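Side-chain contacts in 401aa long hypothetical glucose-1-phosphate thymidylyltransferase (Sulfolobus tokodaii, PDB 2GGO), which is a bifunctional enzyme in the synthesis of UDP-N-acetylglucosamine and UDP-N-acetylgalactosamine, joining a nucleotidyltransferase domain to a hexapeptide-repeat domain: residues Ser10-Glu15 / Asn342-Arg347; Arg42-Arg47 / Ser103-Ile108; Glu336-Val341 / Arg347-Arg352. All coordinates share one frame; numbering follows the deposited sequence.

Contact 1 (Ser10-Glu15 / Asn342-Arg347); sequences SGERLE and NVKGKR
The nucleotide loop of the nucleotidyltransferase domain, whose S10, G11, E12 and R13 probably belong to the site for a ribonucleoside triphosphate, meets a β hairpin from the C-terminal part of the chain, with E12 and R13 set against V343 and K344. The E12 and K344 side chains cross at about a right angle. At their ends E12 OE2 and K344 NZ form a long salt bridge of 3.5 Å, while nearer the backbone E12 CB rests 3.7 Å from K344 CG. K344 is bent at chi3 (54°) and again at chi4, which carries CE and NZ past the E12 carboxylate. A lysine in place of E12 would probably leave the K344 ammonium without its mate and set a second positive charge beside it. The aliphatic root of R13 supplies the apolar half: R13 CG lies 3.5 Å from V343 CG1 and 3.8 Å from K344 CD. V343 holds that methyl anti to its amide nitrogen (chi1 177°), the branch that faces R13. Beyond CG the arginine bends at chi3, and its NH1 gives a weak hydrogen bond to G210 O. A type I' β turn from V343 to K346 joins strands 340-343 and 346-349 here, with K344 and G345 both at positive phi, and it puts K344 at the hairpin tip. A water links the backbones, donating to E12 O at 2.6 Å and accepting from K344 N at 3.0 Å. Within the loop, S10 OG accepts from E12 N at 3.2 Å with an N-H...O angle of 159°, an ST turn at the start of the 3-10 segment 12-14 that carries both contacting side chains. On the hairpin side, N342 is tied to D392 and K376.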
loop_
_atom_site.group_PDB
_atom_site.type_symbol
_atom_site.label_atom_id
_atom_site.label_comp_id
_atom_site.label_asym_id
_atom_site.label_seq_id
_atom_site.Cartn_x
_atom_site.Cartn_y
_atom_site.Cartn_z
ATOM N N SER A 10 7.976 -4.164 -9.345
ATOM C CA SER A 10 7.557 -2.783 -9.675
ATOM C C SER A 10 6.227 -2.352 -8.994
ATOM O O SER A 10 5.123 -2.485 -9.558
ATOM C CB SER A 10 7.606 -2.468 -11.184
ATOM O OG SER A 10 7.986 -1.105 -11.381
ATOM N N GLY A 11 6.337 -1.812 -7.781
ATOM C CA GLY A 11 7.598 -1.429 -7.202
ATOM C C GLY A 11 7.632 0.077 -7.366
ATOM O O GLY A 11 7.393 0.819 -6.410
ATOM N N GLU A 12 7.859 0.503 -8.603
ATOM C CA GLU A 12 8.275 1.855 -8.929
ATOM C C GLU A 12 7.393 2.980 -8.436
ATOM O O GLU A 12 7.884 3.977 -7.917
ATOM C CB GLU A 12 8.415 1.999 -10.415
ATOM C CG GLU A 12 9.747 1.631 -10.887
ATOM C CD GLU A 12 9.959 2.144 -12.268
ATOM O OE1 GLU A 12 10.297 3.351 -12.427
ATOM O OE2 GLU A 12 9.755 1.332 -13.196
ATOM N N ARG A 13 6.100 2.844 -8.623
ATOM C CA ARG A 13 5.197 3.875 -8.191
ATOM C C ARG A 13 5.208 4.067 -6.699
ATOM O O ARG A 13 4.813 5.123 -6.216
ATOM C CB ARG A 13 3.783 3.577 -8.664
ATOM C CG ARG A 13 3.522 4.024 -10.116
ATOM C CD ARG A 13 2.205 3.410 -10.614
ATOM N NE ARG A 13 2.258 1.935 -10.554
ATOM C CZ ARG A 13 1.484 1.149 -9.797
ATOM N NH1 ARG A 13 0.540 1.665 -9.018
ATOM N NH2 ARG A 13 1.643 -0.172 -9.848
ATOM N N LEU A 14 5.679 3.069 -5.960
ATOM C CA LEU A 14 5.652 3.164 -4.477
ATOM C C LEU A 14 7.040 3.489 -3.871
ATOM O O LEU A 14 7.246 3.445 -2.690
ATOM C CB LEU A 14 5.060 1.902 -3.881
ATOM C CG LEU A 14 3.919 2.051 -2.875
ATOM C CD1 LEU A 14 2.923 3.112 -3.276
ATOM C CD2 LEU A 14 3.178 0.698 -2.599
ATOM N N GLU A 15 8.012 3.779 -4.711
ATOM C CA GLU A 15 9.270 4.324 -4.203
ATOM C C GLU A 15 9.065 5.597 -3.361
ATOM O O GLU A 15 8.148 6.361 -3.587
ATOM C CB GLU A 15 10.176 4.607 -5.356
ATOM C CG GLU A 15 10.509 3.280 -6.014
ATOM C CD GLU A 15 11.387 3.450 -7.223
ATOM O OE1 GLU A 15 11.823 4.579 -7.479
ATOM O OE2 GLU A 15 11.650 2.441 -7.909
ATOM N N ASN A 342 6.771 13.348 -7.952
ATOM C CA ASN A 342 7.270 12.648 -9.102
ATOM C C ASN A 342 7.016 11.208 -8.868
ATOM O O ASN A 342 7.440 10.673 -7.849
ATOM C CB ASN A 342 8.749 12.890 -9.266
ATOM C CG ASN A 342 9.050 14.345 -9.446
ATOM O OD1 ASN A 342 8.365 15.036 -10.210
ATOM N ND2 ASN A 342 10.060 14.844 -8.740
ATOM N N VAL A 343 6.276 10.589 -9.779
ATOM C CA VAL A 343 5.970 9.165 -9.673
ATOM C C VAL A 343 6.289 8.524 -11.018
ATOM O O VAL A 343 5.655 8.852 -12.016
ATOM C CB VAL A 343 4.488 8.891 -9.223
ATOM C CG1 VAL A 343 4.201 7.380 -9.198
ATOM C CG2 VAL A 343 4.155 9.491 -7.830
ATOM N N LYS A 344 7.283 7.625 -11.030
ATOM C CA LYS A 344 7.864 7.049 -12.275
ATOM C C LYS A 344 8.186 8.101 -13.326
ATOM O O LYS A 344 7.725 7.995 -14.475
ATOM C CB LYS A 344 6.921 6.043 -12.919
ATOM C CG LYS A 344 6.673 4.813 -12.112
ATOM C CD LYS A 344 5.989 3.794 -12.988
ATOM C CE LYS A 344 6.810 3.574 -14.269
ATOM N NZ LYS A 344 6.706 2.166 -14.717
ATOM N N GLY A 345 8.928 9.127 -12.929
ATOM C CA GLY A 345 9.317 10.192 -13.849
ATOM C C GLY A 345 8.218 11.108 -14.377
ATOM O O GLY A 345 8.435 11.795 -15.382
ATOM N N LYS A 346 7.051 11.136 -13.725
ATOM C CA LYS A 346 6.024 12.146 -14.043
ATOM C C LYS A 346 5.600 12.953 -12.815
ATOM O O LYS A 346 5.405 12.378 -11.761
ATOM C CB LYS A 346 4.802 11.492 -14.684
ATOM C CG LYS A 346 5.007 11.140 -16.162
ATOM C CD LYS A 346 3.681 10.750 -16.797
ATOM C CE LYS A 346 2.766 11.977 -16.943
ATOM N NZ LYS A 346 1.345 11.676 -16.550
ATOM N N ARG A 347 5.456 14.273 -12.961
ATOM C CA ARG A 347 4.980 15.134 -11.864
ATOM C C ARG A 347 3.494 14.993 -11.698
ATOM O O ARG A 347 2.751 15.543 -12.478
ATOM C CB ARG A 347 5.149 16.604 -12.200
ATOM C CG ARG A 347 6.519 17.141 -12.244
ATOM C CD ARG A 347 7.059 17.330 -10.856
ATOM N NE ARG A 347 6.430 18.383 -10.072
ATOM C CZ ARG A 347 6.688 18.560 -8.780
ATOM N NH1 ARG A 347 7.530 17.746 -8.146
ATOM N NH2 ARG A 347 6.094 19.540 -8.119
HETATM O O HOH W 1 8.333 6.503 -8.421
#

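Contact 2 (Arg42-Arg47 / Ser103-Ile108); sequences RKCGIR and SNEKEI
Charge pairs K43 with E105, whose side chains cross at about a right angle. K43 NZ makes a salt bridge to E105 OE1 at 3.5 Å, weak as a hydrogen bond, while K43 CE lies closer to the other oxygen, 3.3 Å from E105 OE2. E105 CG sits between its own backbone N and carbonyl carbon (chi1 78°), and a further bend at chi2 (-67°) sets the carboxylate across the end of the lysine, against CE and NZ.

Sulfur and apolar contacts gather on C44. Its SG touches both backbone and side chain of E105, 3.3 Å from E105 O and 3.4 Å from E105 CG. Three residues on, I108 CG2 meets C44 SG at 3.8 Å; this methyl stands anti to the backbone N of I108. I46 and I108 both pack on L94 of strand 92-97, so the apolar side of the contact continues into the central sheet.

Backbone bonds shape both ends. Helix 33-43 closes in a Schellman motif with G45 at positive phi and G45 N bonded to R42 O at 3.1 Å. At the start of helix 106-111, I108 N makes a weak bond to E105 O. C44 SG is joined to C109 in a disulfide, which staples the C-terminal end of one surface helix of the GT-A fold to the first turn of another, short helix 106-111.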
loop_
_atom_site.group_PDB
_atom_site.type_symbol
_atom_site.label_atom_id
_atom_site.label_comp_id
_atom_site.label_asym_id
_atom_site.label_seq_id
_atom_site.Cartn_x
_atom_site.Cartn_y
_atom_site.Cartn_z
ATOM N N ARG A 42 -7.838 -17.261 3.618
ATOM C CA ARG A 42 -8.055 -18.347 4.559
ATOM C C ARG A 42 -9.361 -18.241 5.280
ATOM O O ARG A 42 -9.935 -19.264 5.667
ATOM C CB ARG A 42 -6.920 -18.404 5.570
ATOM C CG ARG A 42 -5.657 -18.916 4.964
ATOM C CD ARG A 42 -4.555 -18.756 5.962
ATOM N NE ARG A 42 -3.256 -19.163 5.418
ATOM C CZ ARG A 42 -2.098 -18.896 6.014
ATOM N NH1 ARG A 42 -2.072 -18.177 7.133
ATOM N NH2 ARG A 42 -0.955 -19.313 5.490
ATOM N N LYS A 43 -9.864 -17.033 5.498
ATOM C CA LYS A 43 -11.216 -16.931 6.049
ATOM C C LYS A 43 -12.258 -17.467 5.074
ATOM O O LYS A 43 -13.358 -17.809 5.474
ATOM C CB LYS A 43 -11.593 -15.505 6.389
ATOM C CG LYS A 43 -10.990 -14.989 7.668
ATOM C CD LYS A 43 -10.964 -13.458 7.658
ATOM C CE LYS A 43 -12.221 -12.847 8.286
ATOM N NZ LYS A 43 -12.142 -11.322 8.280
ATOM N N CYS A 44 -11.935 -17.493 3.782
ATOM C CA CYS A 44 -12.863 -18.031 2.761
ATOM C C CYS A 44 -12.702 -19.532 2.553
ATOM O O CYS A 44 -13.403 -20.087 1.742
ATOM C CB CYS A 44 -12.729 -17.278 1.416
ATOM S SG CYS A 44 -13.504 -15.597 1.573
ATOM N N GLY A 45 -11.782 -20.168 3.288
ATOM C CA GLY A 45 -11.462 -21.560 3.075
ATOM C C GLY A 45 -10.446 -21.848 1.989
ATOM O O GLY A 45 -10.373 -22.997 1.459
ATOM N N ILE A 46 -9.652 -20.833 1.619
ATOM C CA ILE A 46 -8.628 -21.035 0.601
ATOM C C ILE A 46 -7.309 -21.125 1.324
ATOM O O ILE A 46 -6.963 -20.207 2.106
ATOM C CB ILE A 46 -8.584 -19.907 -0.440
ATOM C CG1 ILE A 46 -9.908 -19.814 -1.148
ATOM C CG2 ILE A 46 -7.467 -20.173 -1.494
ATOM C CD1 ILE A 46 -9.906 -18.842 -2.274
ATOM N N ARG A 47 -6.591 -22.221 1.085
ATOM C CA ARG A 47 -5.356 -22.523 1.835
ATOM C C ARG A 47 -4.174 -22.709 0.926
ATOM O O ARG A 47 -3.008 -22.457 1.299
ATOM C CB ARG A 47 -5.532 -23.795 2.613
ATOM C CG ARG A 47 -6.668 -23.756 3.561
ATOM C CD ARG A 47 -6.518 -22.790 4.675
ATOM N NE ARG A 47 -5.318 -23.017 5.456
ATOM C CZ ARG A 47 -5.138 -22.545 6.688
ATOM N NH1 ARG A 47 -6.117 -21.880 7.326
ATOM N NH2 ARG A 47 -3.978 -22.769 7.310
ATOM N N SER A 103 -11.597 -4.390 2.491
ATOM C CA SER A 103 -12.030 -4.529 3.867
ATOM C C SER A 103 -12.679 -5.855 4.162
ATOM O O SER A 103 -12.704 -6.300 5.314
ATOM C CB SER A 103 -12.997 -3.415 4.242
ATOM O OG SER A 103 -14.018 -3.225 3.277
ATOM N N ASN A 104 -13.258 -6.497 3.166
ATOM C CA ASN A 104 -13.975 -7.718 3.509
ATOM C C ASN A 104 -13.807 -8.787 2.472
ATOM O O ASN A 104 -13.704 -8.490 1.279
ATOM C CB ASN A 104 -15.464 -7.467 3.864
ATOM C CG ASN A 104 -16.335 -7.044 2.646
ATOM O OD1 ASN A 104 -17.510 -7.458 2.526
ATOM N ND2 ASN A 104 -15.772 -6.219 1.756
ATOM N N GLU A 105 -13.757 -10.026 2.947
ATOM C CA GLU A 105 -13.615 -11.195 2.081
ATOM C C GLU A 105 -14.965 -11.766 1.605
ATOM O O GLU A 105 -14.996 -12.713 0.813
ATOM C CB GLU A 105 -12.787 -12.273 2.792
ATOM C CG GLU A 105 -13.511 -13.098 3.837
ATOM C CD GLU A 105 -13.930 -12.307 5.048
ATOM O OE1 GLU A 105 -13.615 -11.094 5.134
ATOM O OE2 GLU A 105 -14.577 -12.906 5.929
ATOM N N LYS A 106 -16.067 -11.179 2.086
ATOM C CA LYS A 106 -17.413 -11.649 1.785
ATOM C C LYS A 106 -17.645 -11.830 0.302
ATOM O O LYS A 106 -18.429 -12.663 -0.102
ATOM C CB LYS A 106 -18.461 -10.705 2.370
ATOM C CG LYS A 106 -18.291 -10.477 3.865
ATOM C CD LYS A 106 -19.557 -9.913 4.503
ATOM C CE LYS A 106 -19.291 -9.487 5.952
ATOM N NZ LYS A 106 -20.423 -8.697 6.539
ATOM N N GLU A 107 -16.941 -11.074 -0.516
ATOM C CA GLU A 107 -17.123 -11.187 -1.948
ATOM C C GLU A 107 -16.334 -12.343 -2.507
ATOM O O GLU A 107 -16.742 -12.957 -3.483
ATOM C CB GLU A 107 -16.664 -9.899 -2.628
ATOM C CG GLU A 107 -17.045 -8.646 -1.878
ATOM C CD GLU A 107 -18.509 -8.287 -2.069
ATOM O OE1 GLU A 107 -19.214 -9.016 -2.839
ATOM O OE2 GLU A 107 -18.943 -7.277 -1.443
ATOM N N ILE A 108 -15.188 -12.625 -1.896
ATOM C CA ILE A 108 -14.349 -13.722 -2.334
ATOM C C ILE A 108 -15.025 -15.035 -1.976
ATOM O O ILE A 108 -15.158 -15.902 -2.815
ATOM C CB ILE A 108 -12.946 -13.649 -1.726
ATOM C CG1 ILE A 108 -12.168 -12.495 -2.357
ATOM C CG2 ILE A 108 -12.199 -14.956 -1.939
ATOM C CD1 ILE A 108 -10.948 -12.132 -1.598
#

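Contact 3 (Glu336-Val341 / Arg347-Arg352); sequences EKEVKV and RISSGR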
loop_
_atom_site.group_PDB
_atom_site.type_symbol
_atom_site.label_atom_id
_atom_site.label_comp_id
_atom_site.label_asym_id
_atom_site.label_seq_id
_atom_site.Cartn_x
_atom_site.Cartn_y
_atom_site.Cartn_z
ATOM N N GLU A 336 -0.204 27.076 -1.353
ATOM C CA GLU A 336 -1.341 26.316 -0.787
ATOM C C GLU A 336 -2.274 25.510 -1.733
ATOM O O GLU A 336 -3.343 25.035 -1.331
ATOM C CB GLU A 336 -2.053 27.196 0.255
ATOM C CG GLU A 336 -1.002 28.207 0.864
ATOM C CD GLU A 336 -1.426 29.001 2.108
ATOM O OE1 GLU A 336 -2.387 28.604 2.839
ATOM O OE2 GLU A 336 -0.739 30.031 2.354
ATOM N N LYS A 337 -1.818 25.291 -2.966
ATOM C CA LYS A 337 -2.475 24.348 -3.898
ATOM C C LYS A 337 -1.927 22.890 -3.781
ATOM O O LYS A 337 -0.921 22.645 -3.106
ATOM C CB LYS A 337 -2.306 24.818 -5.356
ATOM C CG LYS A 337 -1.881 26.289 -5.592
ATOM C CD LYS A 337 -0.843 26.355 -6.747
ATOM C CE LYS A 337 -0.412 27.782 -7.153
ATOM N NZ LYS A 337 -1.333 28.437 -8.119
ATOM N N GLU A 338 -2.571 21.948 -4.471
ATOM C CA GLU A 338 -2.182 20.534 -4.468
ATOM C C GLU A 338 -0.706 20.292 -4.600
ATOM O O GLU A 338 -0.011 20.860 -5.460
ATOM C CB GLU A 338 -2.896 19.755 -5.561
ATOM C CG GLU A 338 -4.410 19.788 -5.412
ATOM C CD GLU A 338 -5.139 18.780 -6.316
ATOM O OE1 GLU A 338 -4.584 18.407 -7.391
ATOM O OE2 GLU A 338 -6.289 18.383 -5.953
ATOM N N VAL A 339 -0.231 19.419 -3.722
ATOM C CA VAL A 339 1.167 19.013 -3.745
ATOM C C VAL A 339 1.390 17.974 -4.846
ATOM O O VAL A 339 0.730 16.947 -4.868
ATOM C CB VAL A 339 1.653 18.529 -2.313
ATOM C CG1 VAL A 339 3.133 18.123 -2.345
ATOM C CG2 VAL A 339 1.476 19.646 -1.328
ATOM N N LYS A 340 2.337 18.270 -5.733
ATOM C CA LYS A 340 2.809 17.351 -6.761
ATOM C C LYS A 340 3.931 16.438 -6.236
ATOM O O LYS A 340 4.695 16.818 -5.333
ATOM C CB LYS A 340 3.330 18.128 -7.968
ATOM C CG LYS A 340 2.438 19.287 -8.495
ATOM C CD LYS A 340 1.362 18.771 -9.481
ATOM C CE LYS A 340 0.961 19.776 -10.550
ATOM N NZ LYS A 340 2.062 19.855 -11.544
ATOM N N VAL A 341 4.017 15.245 -6.834
ATOM C CA VAL A 341 4.994 14.210 -6.504
ATOM C C VAL A 341 5.475 13.601 -7.823
ATOM O O VAL A 341 4.677 13.387 -8.731
ATOM C CB VAL A 341 4.347 13.134 -5.581
ATOM C CG1 VAL A 341 5.359 12.101 -5.125
ATOM C CG2 VAL A 341 3.658 13.781 -4.396
ATOM N N ARG A 347 5.456 14.273 -12.961
ATOM C CA ARG A 347 4.980 15.134 -11.864
ATOM C C ARG A 347 3.494 14.993 -11.698
ATOM O O ARG A 347 2.751 15.543 -12.478
ATOM C CB ARG A 347 5.149 16.604 -12.200
ATOM C CG ARG A 347 6.519 17.141 -12.244
ATOM C CD ARG A 347 7.059 17.330 -10.856
ATOM N NE ARG A 347 6.430 18.383 -10.072
ATOM C CZ ARG A 347 6.688 18.560 -8.780
ATOM N NH1 ARG A 347 7.530 17.746 -8.146
ATOM N NH2 ARG A 347 6.094 19.540 -8.119
ATOM N N ILE A 348 3.005 14.323 -10.685
ATOM C CA ILE A 348 1.570 14.197 -10.637
ATOM C C ILE A 348 1.028 14.748 -9.342
ATOM O O ILE A 348 1.737 14.768 -8.343
ATOM C CB ILE A 348 1.122 12.738 -10.851
ATOM C CG1 ILE A 348 1.498 11.870 -9.661
ATOM C CG2 ILE A 348 1.729 12.135 -12.165
ATOM C CD1 ILE A 348 0.763 10.594 -9.634
ATOM N N SER A 349 -0.230 15.170 -9.361
ATOM C CA SER A 349 -0.802 15.719 -8.193
ATOM C C SER A 349 -1.269 14.655 -7.305
ATOM O O SER A 349 -1.864 13.695 -7.739
ATOM C CB SER A 349 -2.015 16.570 -8.465
ATOM O OG SER A 349 -2.742 16.685 -7.226
ATOM N N SER A 350 -1.098 14.896 -6.022
ATOM C CA SER A 350 -1.468 13.940 -5.042
ATOM C C SER A 350 -2.928 14.067 -4.696
ATOM O O SER A 350 -3.483 13.222 -3.995
ATOM C CB SER A 350 -0.649 14.230 -3.789
ATOM O OG SER A 350 -1.118 15.423 -3.211
ATOM N N GLY A 351 -3.539 15.163 -5.119
ATOM C CA GLY A 351 -4.890 15.472 -4.664
ATOM C C GLY A 351 -4.936 16.074 -3.274
ATOM O O GLY A 351 -6.016 16.368 -2.768
ATOM N N ARG A 352 -3.770 16.288 -2.655
ATOM C CA ARG A 352 -3.735 16.741 -1.277
ATOM C C ARG A 352 -3.103 18.114 -1.198
ATOM O O ARG A 352 -2.086 18.383 -1.820
ATOM C CB ARG A 352 -3.016 15.748 -0.384
ATOM C CG ARG A 352 -3.673 14.369 -0.295
ATOM C CD ARG A 352 -2.714 13.376 0.346
ATOM N NE ARG A 352 -2.309 13.792 1.698
ATOM C CZ ARG A 352 -2.708 13.242 2.847
ATOM N NH1 ARG A 352 -3.551 12.207 2.863
ATOM N NH2 ARG A 352 -2.269 13.749 4.003
#
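The hairpin of strands 340-343 and 346-349 is drawn together by V341 and I348, an antiparallel hydrogen-bonded pair with V341 N to I348 O at 2.8 Å and I348 N to V341 O at 2.7 Å. K340 and S349 follow as the non-hydrogen-bonded pair. On their face the K340 and R347 side chains cross at about a right angle; R347, bent at chi2 and chi3, folds back so that one face of its guanidinium lies over K340 CB, offset toward the rim, with NH2 3.1 Å from that CB. Where the pairing ends, two serines tie the chains together. V339 O is gripped twice by S350, from its OG at 2.9 Å and its N at 3.0 Å. The hydroxyl comes in the carbonyl plane on a lone pair, brought there by a chi1 of 71° that sets OG between the backbone N and carbonyl carbon of S350. V339 N in turn gives a nearly straight bond (176°) to R352 O at 2.9 Å. S349 OG donates to E338 OE1 from above the carboxylate plane; the modelled separation is very short, so its exact value is doubtful. Each serine hydroxyl also accepts from the amide two residues on, G351 N to S349 OG at 2.7 Å and R352 N to S350 OG, giving two successive ST turns. R352 sends its guanidinium to a salt bridge with D314, while V341, I348 and S350 lean on W213 of helix 212-225, and L355 packs against V339, V341 and S350.

From the N terminus, the chain first passes 10-15, the opening half of contact 1. It then closes contact 2 between 42-47 and 103-108, a loop of 55 residues in the nucleotidyltransferase domain, enclosed along the chain by the far longer loop of contact 1. Contact 3 opens at 336-341; 342-347 then completes contact 1, and 347-352 completes contact 3, so these two cross. They share R347 and both strands of the hairpin, and touch through V343 and I348. Contact 3 pairs the two arms of the hairpin, contact 1 sets it on the nucleotide loop and bridges the two domains. Contact 2 lies on the opposite side of the chain's centre from the other two, about 31 Å from contact 1, centre to centre.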